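Local coordinates for putative enoyl-CoA hydratase/isomerase (Mycobacterium abscessus, PDB 3RSI), which probably acts as a hydro-lyase of the crotonase-like enoyl-CoA hydratase/isomerase family, with a likely part in lipid metabolism, at residues 104-109 with 195-200; 127-132 with 173-178; 18-23 with 46-51. One frame throughout, in Å; residues are numbered along the deposited sequence. Where two conformers were deposited one is given.

Contact 1: 104-109 with 195-200; sequences PLIAAV and DKARSL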
loop_
_atom_site.group_PDB
_atom_site.type_symbol
_atom_site.label_atom_id
_atom_site.label_comp_id
_atom_site.label_asym_id
_atom_site.label_seq_id
_atom_site.Cartn_x
_atom_site.Cartn_y
_atom_site.Cartn_z
ATOM N N PRO B 104 8.030 14.758 13.852
ATOM C CA PRO B 104 7.150 13.586 13.926
ATOM C C PRO B 104 5.926 13.816 14.808
ATOM O O PRO B 104 6.024 14.430 15.887
ATOM C CB PRO B 104 8.038 12.507 14.547
ATOM C CG PRO B 104 9.434 12.962 14.249
ATOM C CD PRO B 104 9.388 14.443 14.333
ATOM N N LEU B 105 4.793 13.301 14.341
ATOM C CA LEU B 105 3.491 13.418 15.025
ATOM C C LEU B 105 2.948 12.010 15.316
ATOM O O LEU B 105 2.766 11.192 14.407
ATOM C CB LEU B 105 2.513 14.194 14.139
ATOM C CG LEU B 105 1.116 14.483 14.670
ATOM C CD1 LEU B 105 1.219 15.141 16.028
ATOM C CD2 LEU B 105 0.358 15.354 13.656
ATOM N N ILE B 106 2.758 11.727 16.599
ATOM C CA ILE B 106 2.326 10.433 17.078
ATOM C C ILE B 106 0.894 10.520 17.561
ATOM O O ILE B 106 0.604 11.272 18.486
ATOM C CB ILE B 106 3.192 9.978 18.266
ATOM C CG1 ILE B 106 4.668 9.991 17.861
ATOM C CG2 ILE B 106 2.777 8.573 18.742
ATOM C CD1 ILE B 106 5.607 9.820 19.039
ATOM N N ALA B 107 0.004 9.750 16.947
ATOM C CA ALA B 107 -1.380 9.708 17.364
ATOM C C ALA B 107 -1.522 8.668 18.455
ATOM O O ALA B 107 -1.163 7.510 18.254
ATOM C CB ALA B 107 -2.300 9.377 16.180
ATOM N N ALA B 108 -2.025 9.101 19.612
ATOM C CA ALA B 108 -2.466 8.220 20.673
ATOM C C ALA B 108 -3.987 8.154 20.567
ATOM O O ALA B 108 -4.702 8.985 21.132
ATOM C CB ALA B 108 -2.027 8.756 22.024
ATOM N N VAL B 109 -4.487 7.195 19.798
ATOM C CA VAL B 109 -5.933 7.128 19.525
ATOM C C VAL B 109 -6.629 6.400 20.664
ATOM O O VAL B 109 -6.698 5.171 20.700
ATOM C CB VAL B 109 -6.245 6.497 18.162
ATOM C CG1 VAL B 109 -7.734 6.682 17.820
ATOM C CG2 VAL B 109 -5.348 7.123 17.099
ATOM N N ASP B 195 0.395 6.165 27.033
ATOM C CA ASP B 195 1.616 5.554 27.564
ATOM C C ASP B 195 2.537 5.064 26.431
ATOM O O ASP B 195 3.712 5.385 26.393
ATOM C CB ASP B 195 1.304 4.373 28.481
ATOM C CG ASP B 195 0.574 4.789 29.751
ATOM O OD1 ASP B 195 0.790 5.911 30.232
ATOM O OD2 ASP B 195 -0.221 3.984 30.256
ATOM N N LYS B 196 1.992 4.272 25.524
ATOM C CA LYS B 196 2.769 3.735 24.428
ATOM C C LYS B 196 3.279 4.862 23.536
ATOM O O LYS B 196 4.432 4.826 23.078
ATOM C CB LYS B 196 1.931 2.760 23.610
ATOM C CG LYS B 196 2.691 2.082 22.474
ATOM C CD LYS B 196 3.943 1.338 22.920
ATOM C CE LYS B 196 4.552 0.584 21.742
ATOM N NZ LYS B 196 5.886 0.031 22.012
ATOM N N ALA B 197 2.427 5.853 23.278
ATOM C CA ALA B 197 2.831 7.012 22.455
ATOM C C ALA B 197 4.025 7.739 23.072
ATOM O O ALA B 197 4.946 8.151 22.360
ATOM C CB ALA B 197 1.677 7.977 22.263
ATOM N N ARG B 198 4.000 7.904 24.393
ATOM C CA ARG B 198 5.106 8.558 25.105
ATOM C C ARG B 198 6.397 7.777 24.979
ATOM O O ARG B 198 7.482 8.357 24.806
ATOM C CB ARG B 198 4.777 8.752 26.581
ATOM C CG ARG B 198 3.877 9.919 26.898
ATOM C CD ARG B 198 3.552 9.878 28.384
ATOM N NE ARG B 198 2.453 10.758 28.753
ATOM C CZ ARG B 198 2.559 12.067 28.983
ATOM N NH1 ARG B 198 3.729 12.696 28.859
ATOM N NH2 ARG B 198 1.476 12.755 29.337
ATOM N N SER B 199 6.288 6.458 25.045
ATOM C CA SER B 199 7.466 5.605 24.914
ATOM C C SER B 199 8.075 5.727 23.512
ATOM O O SER B 199 9.289 5.817 23.372
ATOM C CB SER B 199 7.119 4.150 25.249
ATOM O OG SER B 199 8.165 3.290 24.818
ATOM N N LEU B 200 7.230 5.775 22.483
ATOM C CA LEU B 200 7.712 5.985 21.098
ATOM C C LEU B 200 8.374 7.356 20.928
ATOM O O LEU B 200 9.438 7.467 20.297
ATOM C CB LEU B 200 6.567 5.810 20.090
ATOM C CG LEU B 200 6.078 4.361 19.955
ATOM C CD1 LEU B 200 4.641 4.276 19.376
ATOM C CD2 LEU B 200 7.054 3.541 19.138
#
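Ala-197 turns its methyl group from helix 193-205 toward strand 105-109, where two strand residues receive it. Its CB lies 3.7 Å from CG2 of Ile-106 and 3.8 Å from CB of Ala-108, so a single methyl serves both. Those two strand residues are two positions apart, and their side chains leave the backbone toward the helix while that of Ala-107 between them leaves it on the far side, the alternation of an extended strand. The two branches of Ile-106 divide the work. With chi1 at -55°, CG2 stands anti to the backbone N and meets Ala-197, whereas CG1 stands beside that N and carries CD1 further along the helix. CD1 passes the backbone of Ala-197, 3.8 Å from its O, and ends 4.3 Å from CB of Leu-200, a looser approach. Ala-197 and Leu-200 are three positions apart, close to one helical turn, which is why both can face the same strand.

The segments run nearly antiparallel, 164° between their directions, with axes 8.1 Å apart at closest. So small a separation fits the small residues at the crossing: the CA atoms of Ala-108 and Ala-197 are 5.7 Å apart. In fold terms, a helix lies against one side of the parallel sheet 105-109, 126-130, 186-188 of a crotonase-like domain. Leu-200 also packs on Ile-126 and Val-128 of the neighbouring strand, and Ile-106 continues onto Ala-201 and Ile-204 of the same helix. No hydrogen bond joins the two segments. At its outer edge strand 105-109 pairs in parallel with a strand of the second subunit, and Ala-108 O is hydrogen-bonded to Thr-60 OG1 of that subunit.

Contact 2: 127-132 with 173-178; sequences RVSDEH and LTAFEA
Ala-175, in the first turn of helix 175-180, directs its methyl at the end of strand 126-130, a strand-to-helix packing inside the crotonase-like fold. The direct contact is van der Waals, one methyl among three oxygen atoms: Ala-175 CB is 3.4 Å from Ser-129 OG and equally near the carbonyl O of Asp-130, with Glu-131 O just beyond. No direct hydrogen bond spans the segments.

Polar linkage comes through water. One molecule donates to Glu-131 O and accepts from Ala-175 N at 2.9 Å, joining the turn after the strand to the start of the helix.

The remaining hydrogen bonds shape each side separately. A chi1 of -178° swings the Ser-129 hydroxyl to the far side from its own N, and OG donates to Asp-130 O from above the carbonyl plane, 39° out of it, which holds the hydroxyl beside the methyl. Asp-130 forms an Asx turn: its OD1 takes the N-H of His-132 on the anti lone pair, while OD2 accepts from Gly-191 N. Across the contact, Thr-174 is the N-cap and builds a capping box with Glu-177. Glu-177 N donates to Thr-174 OG1 at 3.0 Å, and the return bond, from Thr-174 N to the anti lone pair of Glu-177 OE1, is 3.1 Å long and nearly straight at 169°.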
loop_
_atom_site.group_PDB
_atom_site.type_symbol
_atom_site.label_atom_id
_atom_site.label_comp_id
_atom_site.label_asym_id
_atom_site.label_seq_id
_atom_site.Cartn_x
_atom_site.Cartn_y
_atom_site.Cartn_z
ATOM N N ARG B 127 1.155 5.676 14.827
ATOM C CA ARG B 127 -0.235 5.612 15.287
ATOM C C ARG B 127 -0.442 4.451 16.226
ATOM O O ARG B 127 -0.209 3.301 15.853
ATOM C CB ARG B 127 -1.171 5.481 14.083
ATOM C CG ARG B 127 -1.094 6.659 13.124
ATOM C CD ARG B 127 -1.718 6.383 11.767
ATOM N NE ARG B 127 -1.293 7.378 10.766
ATOM C CZ ARG B 127 -1.481 7.279 9.453
ATOM N NH1 ARG B 127 -2.111 6.232 8.946
ATOM N NH2 ARG B 127 -1.024 8.224 8.640
ATOM N N VAL B 128 -0.892 4.769 17.435
ATOM C CA VAL B 128 -1.173 3.782 18.462
ATOM C C VAL B 128 -2.679 3.785 18.736
ATOM O O VAL B 128 -3.264 4.834 19.061
ATOM C CB VAL B 128 -0.453 4.119 19.787
ATOM C CG1 VAL B 128 -0.751 3.024 20.841
ATOM C CG2 VAL B 128 1.052 4.277 19.552
ATOM N N SER B 129 -3.304 2.616 18.621
ATOM C CA SER B 129 -4.744 2.510 18.867
ATOM C C SER B 129 -5.076 1.792 20.166
ATOM O O SER B 129 -4.659 0.647 20.405
ATOM C CB SER B 129 -5.435 1.774 17.720
ATOM O OG SER B 129 -6.829 1.704 17.936
ATOM N N ASP B 130 -5.876 2.461 20.983
ATOM C CA ASP B 130 -6.578 1.793 22.063
ATOM C C ASP B 130 -7.364 0.612 21.476
ATOM O O ASP B 130 -7.962 0.713 20.409
ATOM C CB ASP B 130 -7.548 2.770 22.738
ATOM C CG ASP B 130 -8.122 2.234 24.022
ATOM O OD1 ASP B 130 -9.012 1.367 23.963
ATOM O OD2 ASP B 130 -7.701 2.708 25.093
ATOM N N GLU B 131 -7.316 -0.504 22.190
ATOM C CA GLU B 131 -8.160 -1.675 21.988
ATOM C C GLU B 131 -9.600 -1.372 21.537
ATOM O O GLU B 131 -10.179 -2.081 20.711
ATOM C CB GLU B 131 -8.279 -2.358 23.363
ATOM C CG GLU B 131 -8.291 -3.797 23.353
ATOM C CD GLU B 131 -8.527 -4.355 24.746
ATOM O OE1 GLU B 131 -8.144 -3.728 25.782
ATOM O OE2 GLU B 131 -9.107 -5.444 24.787
ATOM N N HIS B 132 -10.198 -0.356 22.140
ATOM C CA HIS B 132 -11.611 -0.057 21.901
ATOM C C HIS B 132 -11.860 1.115 20.936
ATOM O O HIS B 132 -13.000 1.452 20.679
ATOM C CB HIS B 132 -12.340 0.187 23.232
ATOM C CG HIS B 132 -12.232 -0.955 24.192
ATOM N ND1 HIS B 132 -12.547 -2.249 23.842
ATOM C CD2 HIS B 132 -11.879 -0.991 25.498
ATOM C CE1 HIS B 132 -12.365 -3.037 24.886
ATOM N NE2 HIS B 132 -11.962 -2.298 25.903
ATOM N N LEU B 173 -14.160 1.034 11.205
ATOM C CA LEU B 173 -13.361 -0.152 11.451
ATOM C C LEU B 173 -13.146 -0.285 12.957
ATOM O O LEU B 173 -13.109 0.712 13.679
ATOM C CB LEU B 173 -11.995 -0.067 10.760
ATOM C CG LEU B 173 -11.906 0.050 9.234
ATOM C CD1 LEU B 173 -10.434 -0.024 8.781
ATOM C CD2 LEU B 173 -12.764 -1.016 8.583
ATOM N N THR B 174 -12.996 -1.520 13.419
ATOM C CA THR B 174 -12.520 -1.767 14.779
ATOM C C THR B 174 -11.022 -1.506 14.833
ATOM O O THR B 174 -10.374 -1.349 13.792
ATOM C CB THR B 174 -12.746 -3.230 15.201
ATOM O OG1 THR B 174 -11.968 -4.091 14.346
ATOM C CG2 THR B 174 -14.250 -3.593 15.110
ATOM N N ALA B 175 -10.469 -1.492 16.043
ATOM C CA ALA B 175 -9.043 -1.277 16.233
ATOM C C ALA B 175 -8.261 -2.434 15.619
ATOM O O ALA B 175 -7.213 -2.226 15.028
ATOM C CB ALA B 175 -8.717 -1.140 17.713
ATOM N N PHE B 176 -8.792 -3.648 15.766
ATOM C CA PHE B 176 -8.179 -4.860 15.214
ATOM C C PHE B 176 -8.125 -4.781 13.670
ATOM O O PHE B 176 -7.110 -5.097 13.054
ATOM C CB PHE B 176 -9.007 -6.053 15.695
ATOM C CG PHE B 176 -8.472 -7.391 15.314
ATOM C CD1 PHE B 176 -7.567 -8.052 16.151
ATOM C CD2 PHE B 176 -8.938 -8.048 14.160
ATOM C CE1 PHE B 176 -7.098 -9.323 15.835
ATOM C CE2 PHE B 176 -8.476 -9.325 13.840
ATOM C CZ PHE B 176 -7.548 -9.959 14.672
ATOM N N GLU B 177 -9.226 -4.340 13.066
ATOM C CA GLU B 177 -9.278 -4.125 11.628
ATOM C C GLU B 177 -8.339 -3.026 11.154
ATOM O O GLU B 177 -7.683 -3.165 10.109
ATOM C CB GLU B 177 -10.700 -3.792 11.208
ATOM C CG GLU B 177 -11.618 -4.987 11.162
ATOM C CD GLU B 177 -12.992 -4.588 10.689
ATOM O OE1 GLU B 177 -13.579 -3.668 11.312
ATOM O OE2 GLU B 177 -13.457 -5.169 9.685
ATOM N N ALA B 178 -8.318 -1.921 11.889
ATOM C CA ALA B 178 -7.435 -0.785 11.602
ATOM C C ALA B 178 -5.998 -1.266 11.633
ATOM O O ALA B 178 -5.192 -0.866 10.799
ATOM C CB ALA B 178 -7.609 0.329 12.609
HETATM O O HOH W 1 -12.068 -1.388 18.515
#

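Contact 3: 18-23 with 46-51; sequences PVVILT and DEIDHD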
loop_
_atom_site.group_PDB
_atom_site.type_symbol
_atom_site.label_atom_id
_atom_site.label_comp_id
_atom_site.label_asym_id
_atom_site.label_seq_id
_atom_site.Cartn_x
_atom_site.Cartn_y
_atom_site.Cartn_z
ATOM N N PRO B 18 19.300 -22.789 -13.977
ATOM C CA PRO B 18 18.797 -21.442 -14.274
ATOM C C PRO B 18 18.735 -20.461 -13.080
ATOM O O PRO B 18 18.342 -19.315 -13.261
ATOM C CB PRO B 18 17.381 -21.711 -14.789
ATOM C CG PRO B 18 16.974 -22.970 -14.078
ATOM C CD PRO B 18 18.218 -23.787 -13.942
ATOM N N VAL B 19 19.113 -20.913 -11.887
ATOM C CA VAL B 19 19.098 -20.079 -10.663
ATOM C C VAL B 19 20.532 -19.680 -10.234
ATOM O O VAL B 19 21.462 -20.481 -10.313
ATOM C CB VAL B 19 18.388 -20.847 -9.516
ATOM C CG1 VAL B 19 18.270 -19.999 -8.218
ATOM C CG2 VAL B 19 17.010 -21.318 -9.967
ATOM N N VAL B 20 20.709 -18.430 -9.820
ATOM C CA VAL B 20 21.958 -17.975 -9.197
ATOM C C VAL B 20 21.618 -17.639 -7.756
ATOM O O VAL B 20 20.577 -17.024 -7.499
ATOM C CB VAL B 20 22.602 -16.723 -9.906
ATOM C CG1 VAL B 20 21.560 -15.710 -10.282
ATOM C CG2 VAL B 20 23.643 -16.047 -9.006
ATOM N N ILE B 21 22.486 -18.061 -6.835
ATOM C CA ILE B 21 22.374 -17.750 -5.426
ATOM C C ILE B 21 23.548 -16.866 -5.026
ATOM O O ILE B 21 24.716 -17.232 -5.227
ATOM C CB ILE B 21 22.400 -19.021 -4.552
ATOM C CG1 ILE B 21 21.284 -19.980 -4.972
ATOM C CG2 ILE B 21 22.249 -18.655 -3.065
ATOM C CD1 ILE B 21 21.568 -21.389 -4.550
ATOM N N LEU B 22 23.207 -15.711 -4.465
ATOM C CA LEU B 22 24.156 -14.730 -3.998
ATOM C C LEU B 22 24.164 -14.786 -2.482
ATOM O O LEU B 22 23.105 -14.698 -1.843
ATOM C CB LEU B 22 23.725 -13.336 -4.450
ATOM C CG LEU B 22 23.597 -13.104 -5.958
ATOM C CD1 LEU B 22 23.144 -11.673 -6.220
ATOM C CD2 LEU B 22 24.927 -13.376 -6.628
ATOM N N THR B 23 25.347 -14.925 -1.899
ATOM C CA THR B 23 25.448 -15.019 -0.463
ATOM C C THR B 23 26.383 -13.948 0.064
ATOM O O THR B 23 27.578 -13.996 -0.218
ATOM C CB THR B 23 25.934 -16.397 -0.010
ATOM O OG1 THR B 23 25.035 -17.390 -0.495
ATOM C CG2 THR B 23 25.993 -16.466 1.523
ATOM N N ASP B 46 25.125 -7.422 -13.421
ATOM C CA ASP B 46 25.476 -7.416 -14.845
ATOM C C ASP B 46 25.481 -8.826 -15.431
ATOM O O ASP B 46 24.935 -9.049 -16.505
ATOM C CB ASP B 46 26.825 -6.718 -15.075
ATOM C CG ASP B 46 26.716 -5.205 -14.993
ATOM O OD1 ASP B 46 25.587 -4.655 -15.043
ATOM O OD2 ASP B 46 27.760 -4.555 -14.868
ATOM N N GLU B 47 26.073 -9.779 -14.713
ATOM C CA GLU B 47 26.066 -11.189 -15.113
ATOM C C GLU B 47 24.651 -11.750 -15.207
ATOM O O GLU B 47 24.321 -12.455 -16.154
ATOM C CB GLU B 47 26.859 -12.018 -14.106
ATOM C CG GLU B 47 26.901 -13.531 -14.370
ATOM C CD GLU B 47 27.747 -14.281 -13.318
ATOM O OE1 GLU B 47 28.780 -13.724 -12.888
ATOM O OE2 GLU B 47 27.376 -15.413 -12.902
ATOM N N ILE B 48 23.828 -11.449 -14.203
ATOM C CA ILE B 48 22.448 -11.946 -14.165
ATOM C C ILE B 48 21.600 -11.348 -15.295
ATOM O O ILE B 48 20.774 -12.040 -15.897
ATOM C CB ILE B 48 21.810 -11.654 -12.797
ATOM C CG1 ILE B 48 22.419 -12.592 -11.734
ATOM C CG2 ILE B 48 20.289 -11.796 -12.840
ATOM C CD1 ILE B 48 22.218 -12.072 -10.301
ATOM N N ASP B 49 21.812 -10.062 -15.580
ATOM C CA ASP B 49 21.062 -9.375 -16.637
ATOM C C ASP B 49 21.445 -9.837 -18.046
ATOM O O ASP B 49 20.612 -9.862 -18.945
ATOM C CB ASP B 49 21.249 -7.855 -16.531
ATOM C CG ASP B 49 20.477 -7.243 -15.374
ATOM O OD1 ASP B 49 19.465 -7.840 -14.917
ATOM O OD2 ASP B 49 20.883 -6.139 -14.937
ATOM N N HIS B 50 22.687 -10.240 -18.225
ATOM C CA HIS B 50 23.263 -10.542 -19.544
ATOM C C HIS B 50 23.070 -11.998 -19.965
ATOM O O HIS B 50 23.009 -12.304 -21.139
ATOM C CB HIS B 50 24.763 -10.209 -19.545
ATOM C CG HIS B 50 25.459 -10.549 -20.827
ATOM N ND1 HIS B 50 26.208 -11.695 -20.988
ATOM C CD2 HIS B 50 25.509 -9.898 -22.013
ATOM C CE1 HIS B 50 26.701 -11.728 -22.213
ATOM N NE2 HIS B 50 26.287 -10.651 -22.856
ATOM N N ASP B 51 22.979 -12.900 -18.997
ATOM C CA ASP B 51 22.874 -14.316 -19.309
ATOM C C ASP B 51 21.407 -14.762 -19.364
ATOM O O ASP B 51 20.761 -14.945 -18.327
ATOM C CB ASP B 51 23.672 -15.127 -18.292
ATOM C CG ASP B 51 23.795 -16.591 -18.669
ATOM O OD1 ASP B 51 23.024 -17.066 -19.536
ATOM O OD2 ASP B 51 24.662 -17.271 -18.080
#
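Val-20 and Ile-48 make the main apolar contact between strand 19-24 and helix 35-50. CG1 of Val-20 reaches CG1 of Ile-48 at 3.5 Å and CD1 of Ile-48 at 3.7 Å, so one valine methyl rests against the outer length of the isoleucine chain, the two side chains meeting at a slant. At Val-20 a chi1 of 42° sets CG1 between the backbone N and the carbonyl carbon, and it is this branch that touches the helix. A second, looser apolar contact joins Leu-22 CD1 to Ile-48 CD1 at 4.2 Å. The side chains of Val-20 and Leu-22 leave the strand toward the helix, whereas that of Ile-21 between them leaves it on the far side. Ile-48 thus bridges two strand positions, although the backbones stay well separated: the CA atoms of Val-20 and Ile-48, the nearest pair, are 7.8 Å apart.

No backbone hydrogen bond joins the two segments. Strand 19-24, helix 35-50 and strand 56-61 form a beta-alpha-beta unit whose two strands are parallel neighbours, Val-20 being bonded to Ala-56 and Ile-58. Strand 11-16 lies antiparallel along the other edge.

Polar groups sit round the apolar centre. Asp-51, where the chain leaves the helix, forms a salt bridge with Arg-15. Asp-46 forms one with Lys-93 of the second subunit, and Ile-48 O is hydrogen-bonded to Lys-103 NZ of that subunit.

The helix is therefore held to the strand here by van der Waals and hydrophobic contact among three buried aliphatic side chains, while Asp-46 and the carbonyl of Ile-48 bond to the other subunit.

Contacts 1 and 2 form a connected region, their centres 14 Å apart. Strands 105-109 and 126-130 are neighbours in one parallel sheet, where Val-109 N lies 2.8 Å from Val-128 O, a probable hydrogen bond. Both segments of contact 2 fall between those of contact 1 in sequence. Contact 3 closes earlier and lies on the opposite side of the chain's centre, in another sheet, with its centre about 45 Å from that of contact 1 and 44 Å from that of contact 2. All three belong to the one crotonase-like region. Contacts 1 and 3 both meet the second subunit, which contact 2 reaches through Arg-127 alone, so distant parts of this elongated chain are tied into the three-chain assembly.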